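Local coordinates for protein aspartate aminotransferase, cytoplasmic (Schizosaccharomyces pombe 972h-, PDB 6JPK) that catalyses the reversible transfer of an amino group between L-aspartate and 2-oxoglutarate, giving oxaloacetate and L-glutamate, as a homodimeric enzyme that depends on pyridoxal 5'-phosphate, at residues A[85-90]-A[247-252]; A[72-77]-A[283-288]. The protein carries 1 engineered substitution. All blocks are in the same frame, centred on the assembly; numbering follows the deposited sequence.

Contact 1 (A[85-90]-A[247-252]). With PO4 (phosphate ion), chain C.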
loop_
_atom_site.group_PDB
_atom_site.type_symbol
_atom_site.label_atom_id
_atom_site.label_comp_id
_atom_site.label_asym_id
_atom_site.label_seq_id
_atom_site.Cartn_x
_atom_site.Cartn_y
_atom_site.Cartn_z
ATOM N N GLU A 85 7.717 8.581 -18.542
ATOM C CA GLU A 85 7.720 9.094 -19.907
ATOM C C GLU A 85 6.503 9.977 -20.178
ATOM O O GLU A 85 6.624 11.024 -20.829
ATOM C CB GLU A 85 7.786 7.937 -20.913
ATOM C CG GLU A 85 9.144 7.247 -20.914
ATOM C CD GLU A 85 9.221 6.014 -21.813
ATOM O OE1 GLU A 85 10.307 5.776 -22.392
ATOM O OE2 GLU A 85 8.213 5.278 -21.935
ATOM N N VAL A 86 5.324 9.589 -19.675
ATOM C CA VAL A 86 4.133 10.374 -20.006
ATOM C C VAL A 86 4.157 11.731 -19.289
ATOM O O VAL A 86 3.578 12.707 -19.786
ATOM C CB VAL A 86 2.843 9.577 -19.709
ATOM C CG1 VAL A 86 2.611 9.429 -18.209
ATOM C CG2 VAL A 86 1.615 10.238 -20.391
ATOM N N LEU A 87 4.861 11.829 -18.145
ATOM C CA LEU A 87 5.038 13.115 -17.462
ATOM C C LEU A 87 5.955 14.048 -18.236
ATOM O O LEU A 87 5.771 15.269 -18.206
ATOM C CB LEU A 87 5.641 12.912 -16.068
ATOM C CG LEU A 87 4.785 12.278 -14.980
ATOM C CD1 LEU A 87 5.603 12.112 -13.702
ATOM C CD2 LEU A 87 3.531 13.122 -14.738
ATOM N N PHE A 88 6.982 13.498 -18.882
ATOM C CA PHE A 88 8.094 14.257 -19.431
ATOM C C PHE A 88 8.234 14.029 -20.932
ATOM O O PHE A 88 9.345 13.916 -21.458
ATOM C CB PHE A 88 9.403 13.897 -18.717
ATOM C CG PHE A 88 9.425 14.281 -17.244
ATOM C CD1 PHE A 88 9.361 15.617 -16.859
ATOM C CD2 PHE A 88 9.515 13.312 -16.260
ATOM C CE1 PHE A 88 9.379 15.984 -15.509
ATOM C CE2 PHE A 88 9.534 13.668 -14.908
ATOM C CZ PHE A 88 9.459 15.006 -14.537
ATOM N N ARG A 89 7.113 13.985 -21.651
ATOM C CA ARG A 89 7.206 13.820 -23.102
ATOM C C ARG A 89 8.068 14.893 -23.768
ATOM O O ARG A 89 8.852 14.536 -24.668
ATOM C CB ARG A 89 5.796 13.746 -23.720
ATOM C CG ARG A 89 4.911 12.630 -23.106
ATOM C CD ARG A 89 3.986 11.938 -24.126
ATOM N NE ARG A 89 2.871 12.789 -24.536
ATOM C CZ ARG A 89 2.076 12.550 -25.578
ATOM N NH1 ARG A 89 2.265 11.477 -26.343
ATOM N NH2 ARG A 89 1.092 13.397 -25.861
ATOM N N PRO A 90 8.018 16.178 -23.379
ATOM C CA PRO A 90 8.964 17.149 -23.962
ATOM C C PRO A 90 10.403 16.993 -23.485
ATOM O O PRO A 90 11.271 17.704 -24.002
ATOM C CB PRO A 90 8.404 18.507 -23.517
ATOM C CG PRO A 90 6.970 18.231 -23.106
ATOM C CD PRO A 90 7.010 16.851 -22.539
ATOM N N PHE A 247 14.282 17.734 -8.195
ATOM C CA PHE A 247 12.967 17.925 -7.585
ATOM C C PHE A 247 12.236 16.586 -7.564
ATOM O O PHE A 247 12.708 15.595 -8.133
ATOM C CB PHE A 247 12.153 19.006 -8.322
ATOM C CG PHE A 247 11.799 18.660 -9.768
ATOM C CD1 PHE A 247 12.747 18.755 -10.781
ATOM C CD2 PHE A 247 10.502 18.281 -10.108
ATOM C CE1 PHE A 247 12.421 18.449 -12.109
ATOM C CE2 PHE A 247 10.160 17.969 -11.434
ATOM C CZ PHE A 247 11.123 18.058 -12.439
ATOM N N PHE A 248 11.061 16.577 -6.914
ATOM C CA PHE A 248 10.245 15.379 -6.729
ATOM C C PHE A 248 8.891 15.526 -7.401
ATOM O O PHE A 248 8.344 16.631 -7.505
ATOM C CB PHE A 248 9.998 15.067 -5.249
ATOM C CG PHE A 248 11.244 14.737 -4.482
ATOM C CD1 PHE A 248 12.095 15.749 -4.050
ATOM C CD2 PHE A 248 11.557 13.413 -4.174
ATOM C CE1 PHE A 248 13.245 15.451 -3.328
ATOM C CE2 PHE A 248 12.701 13.108 -3.441
ATOM C CZ PHE A 248 13.553 14.127 -3.033
ATOM N N VAL A 249 8.334 14.393 -7.830
ATOM C CA VAL A 249 7.000 14.352 -8.425
ATOM C C VAL A 249 6.230 13.184 -7.824
ATOM O O VAL A 249 6.739 12.058 -7.791
ATOM C CB VAL A 249 7.049 14.215 -9.961
ATOM C CG1 VAL A 249 5.631 14.240 -10.533
ATOM C CG2 VAL A 249 7.918 15.301 -10.594
ATOM N N CYS A 250 5.002 13.441 -7.371
ATOM C CA CYS A 250 4.096 12.398 -6.894
ATOM C C CYS A 250 2.919 12.292 -7.859
ATOM O O CYS A 250 2.154 13.248 -8.015
ATOM C CB CYS A 250 3.605 12.694 -5.478
ATOM S SG CYS A 250 4.943 12.984 -4.307
ATOM N N GLN A 251 2.763 11.123 -8.481
ATOM C CA GLN A 251 1.889 10.934 -9.631
ATOM C C GLN A 251 0.838 9.891 -9.302
ATOM O O GLN A 251 1.162 8.834 -8.756
ATOM C CB GLN A 251 2.706 10.502 -10.849
ATOM C CG GLN A 251 1.932 10.087 -12.083
ATOM C CD GLN A 251 2.879 9.523 -13.147
ATOM O OE1 GLN A 251 3.880 8.885 -12.808
ATOM N NE2 GLN A 251 2.594 9.790 -14.420
ATOM N N SER A 252 -0.416 10.191 -9.622
ATOM C CA SER A 252 -1.521 9.270 -9.417
ATOM C C SER A 252 -2.204 8.982 -10.746
ATOM O O SER A 252 -2.389 9.887 -11.567
ATOM C CB SER A 252 -2.552 9.848 -8.422
ATOM O OG SER A 252 -3.719 9.051 -8.367
HETATM P P PO4 C . -4.790 8.782 -4.562
HETATM O O1 PO4 C . -4.058 8.355 -3.305
HETATM O O2 PO4 C . -3.976 8.491 -5.802
HETATM O O3 PO4 C . -6.106 8.034 -4.603
HETATM O O4 PO4 C . -5.085 10.262 -4.562
#
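Leu87 and Gln251 meet because their first torsions send both chains across the contact: Leu87 CG lies beside its backbone N (chi1 -71°), while Gln251 CG is anti to its own backbone N (chi1 172°) and the chain continues extended. The two reach toward each other tip to tip. Leu87 CG rests 3.4 Å from Gln251 NE2, Leu87 CD2 is 3.5 Å from that same NE2, and Leu87 CD1 is 3.8 Å from Gln251 OE1, so the isobutyl group spans the carboxamide from NE2 to OE1. No hydrogen bond links the segments; the buried amide is satisfied from outside, with OE1 bonded to His268 NE2 and NE2 to Ala83 O, two partners that fix its rotation. Toward the start of the strand, Leu87 CD1 touches Val249 CG1 at 3.8 Å. Phe88, the first residue to leave helical backbone angles, aims its ring at that of Phe247, with 4.1 Å from Phe88 CZ to Phe247 CZ, and Phe88 CZ also lies 4.2 Å from Val249 CG2. Replacing Leu87 by an alanine would probably open a gap beside Val249 CG1 and strip the apolar cover from the Gln251 amide. The odd-numbered residues Phe247, Val249 and Gln251 serve the 85-90 side, whereas Phe248 and Cys250 pack on helix 107-127 behind the sheet. At the strand's end, Ser252 OG donates a hydrogen bond to phosphate O2 at 2.6 Å. Ser107, Gly108, Thr109, Arg263 and Tyr70 of the second subunit also bind this ion, a set consistent with the cofactor-phosphate site of this aminotransferase family. Helix end against an inner strand of a mixed sheet, with helices on both sides, is the layered alpha/beta/alpha design of the fold type I pyridoxal-phosphate enzymes.

Contact 2 (A[72-77]-A[283-288])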
loop_
_atom_site.group_PDB
_atom_site.type_symbol
_atom_site.label_atom_id
_atom_site.label_comp_id
_atom_site.label_asym_id
_atom_site.label_seq_id
_atom_site.Cartn_x
_atom_site.Cartn_y
_atom_site.Cartn_z
ATOM N N PRO A 72 9.112 -6.449 -8.411
ATOM C CA PRO A 72 10.275 -5.830 -7.764
ATOM C C PRO A 72 9.868 -4.767 -6.751
ATOM O O PRO A 72 8.747 -4.240 -6.766
ATOM C CB PRO A 72 11.049 -5.220 -8.940
ATOM C CG PRO A 72 10.713 -6.099 -10.080
ATOM C CD PRO A 72 9.281 -6.531 -9.874
ATOM N N ILE A 73 10.790 -4.447 -5.853
ATOM C CA ILE A 73 10.456 -3.553 -4.750
ATOM C C ILE A 73 10.007 -2.192 -5.274
ATOM O O ILE A 73 9.072 -1.577 -4.737
ATOM C CB ILE A 73 11.655 -3.437 -3.789
ATOM C CG1 ILE A 73 11.305 -2.540 -2.612
ATOM C CG2 ILE A 73 12.883 -2.904 -4.506
ATOM C CD1 ILE A 73 12.073 -2.935 -1.408
ATOM N N ALA A 74 10.646 -1.708 -6.335
ATOM C CA ALA A 74 10.303 -0.423 -6.927
ATOM C C ALA A 74 9.131 -0.518 -7.907
ATOM O O ALA A 74 8.683 0.515 -8.423
ATOM C CB ALA A 74 11.534 0.170 -7.625
ATOM N N GLY A 75 8.636 -1.717 -8.178
ATOM C CA GLY A 75 7.441 -1.918 -8.977
ATOM C C GLY A 75 7.754 -2.511 -10.341
ATOM O O GLY A 75 8.882 -2.900 -10.646
ATOM N N LEU A 76 6.714 -2.567 -11.168
ATOM C CA LEU A 76 6.796 -3.174 -12.492
ATOM C C LEU A 76 7.589 -2.255 -13.413
ATOM O O LEU A 76 7.166 -1.114 -13.644
ATOM C CB LEU A 76 5.383 -3.402 -13.029
ATOM C CG LEU A 76 5.225 -3.991 -14.427
ATOM C CD1 LEU A 76 5.642 -5.469 -14.443
ATOM C CD2 LEU A 76 3.787 -3.814 -14.911
ATOM N N PRO A 77 8.738 -2.689 -13.945
ATOM C CA PRO A 77 9.610 -1.739 -14.662
ATOM C C PRO A 77 8.959 -1.083 -15.867
ATOM O O PRO A 77 9.179 0.112 -16.102
ATOM C CB PRO A 77 10.811 -2.609 -15.064
ATOM C CG PRO A 77 10.840 -3.692 -14.019
ATOM C CD PRO A 77 9.387 -3.995 -13.734
ATOM N N GLN A 283 17.763 4.304 -1.247
ATOM C CA GLN A 283 17.159 4.662 0.031
ATOM C C GLN A 283 15.639 4.614 -0.017
ATOM O O GLN A 283 15.002 4.284 0.994
ATOM C CB GLN A 283 17.619 6.058 0.457
ATOM C CG GLN A 283 19.100 6.136 0.729
ATOM C CD GLN A 283 19.519 5.225 1.866
ATOM O OE1 GLN A 283 18.698 4.845 2.711
ATOM N NE2 GLN A 283 20.798 4.863 1.889
ATOM N N LEU A 284 15.046 4.969 -1.161
ATOM C CA LEU A 284 13.599 4.856 -1.318
ATOM C C LEU A 284 13.149 3.405 -1.213
ATOM O O LEU A 284 12.059 3.126 -0.705
ATOM C CB LEU A 284 13.170 5.444 -2.667
ATOM C CG LEU A 284 13.319 6.960 -2.839
ATOM C CD1 LEU A 284 13.106 7.322 -4.289
ATOM C CD2 LEU A 284 12.302 7.698 -1.954
ATOM N N CYS A 285 13.977 2.475 -1.701
ATOM C CA CYS A 285 13.668 1.052 -1.600
ATOM C C CYS A 285 13.660 0.580 -0.152
ATOM O O CYS A 285 12.888 -0.321 0.198
ATOM C CB CYS A 285 14.674 0.231 -2.415
ATOM S SG CYS A 285 14.404 0.369 -4.215
ATOM N N ILE A 286 14.508 1.168 0.694
ATOM C CA ILE A 286 14.497 0.829 2.118
ATOM C C ILE A 286 13.169 1.227 2.751
ATOM O O ILE A 286 12.555 0.444 3.487
ATOM C CB ILE A 286 15.687 1.488 2.836
ATOM C CG1 ILE A 286 16.997 0.861 2.354
ATOM C CG2 ILE A 286 15.528 1.366 4.358
ATOM C CD1 ILE A 286 18.218 1.502 2.961
ATOM N N VAL A 287 12.696 2.444 2.467
ATOM C CA VAL A 287 11.389 2.858 2.978
ATOM C C VAL A 287 10.295 1.911 2.487
ATOM O O VAL A 287 9.490 1.403 3.275
ATOM C CB VAL A 287 11.095 4.317 2.584
ATOM C CG1 VAL A 287 9.662 4.693 2.988
ATOM C CG2 VAL A 287 12.102 5.249 3.249
ATOM N N GLN A 288 10.248 1.673 1.170
ATOM C CA GLN A 288 9.259 0.772 0.575
ATOM C C GLN A 288 9.290 -0.612 1.224
ATOM O O GLN A 288 8.242 -1.192 1.542
ATOM C CB GLN A 288 9.533 0.654 -0.932
ATOM C CG GLN A 288 8.498 -0.150 -1.741
ATOM C CD GLN A 288 7.534 0.770 -2.475
ATOM O OE1 GLN A 288 7.013 1.719 -1.890
ATOM N NE2 GLN A 288 7.308 0.506 -3.766
#
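Ile73 and Cys285 mark the closest backbone approach, with 6.4 Å between Ile73 CA and Cys285 CA, where a type I beta turn from Pro72 to Gly75, closed by Gly75 N bonding to Pro72 O, meets the helix containing 283-288. Three side-chain carbons of Ile73 find a partner: the methyls CG2 and CD1 and the methylene CG1. Ile73 CG2 packs on the thiol, 3.6 Å from Cys285 SG, while Ile73 CD1 comes to 3.2 Å from Cys285 O, a tight approach of a methyl to a helix carbonyl. The methylene, Ile73 CG1, lies 3.8 Å from Gln288 CG, and the two chains slide past each other in opposite directions.

Gln288 supplies the one hydrogen bond across the contact. Its chain bends at chi2 (101°), which swings CD aside from the extended course, and Gln288 NE2 then donates to Ile73 O at 2.9 Å. The bond is straight: the N-H...O angle is 162°, the C=O...N angle is 164°, and the acceptor lies close to the amide plane. NE2 also donates to Gln104 O, so the buried amide nitrogen is gripped by two carbonyls, one from the turn and one from strand 100-106.

That strand binds the turn directly as well: Ala74 and Gln104 share a backbone hydrogen bond, and Leu76 N is bonded to Gln104 OE1. Met103 of the same strand touches Ala74, Cys285 and Gln288. The turn and helix 274-289 thus share the edge strand 100-106 as a common support, while Leu284, Val287 and Gln288 lean on helix 107-127, and Gln283 and Ile286 pack on Ile9 and Ala12 of the second subunit.

How the contacts relate
Contact 1 is wholly buried, its centre about 13 Å from that of the chain, whereas contact 2 is partly buried, its centre about 22 Å from that of the chain, near the subunit boundary. The two centres are about 17 Å apart, the nearest atoms about 6 Å. Helix 77-87 bridges them, since Pro77 begins it and Leu87 ends it. Helix 107-127 is a second shared neighbour. Contact 1 has no hydrogen bond between its segments: alkyl and ring groups meet one another and a glutamine amide whose bonds go to other residues. Contact 2 combines aliphatic and thiol packing with a glutamine-to-carbonyl hydrogen bond. In both, a buried glutamine amide takes a partner from outside.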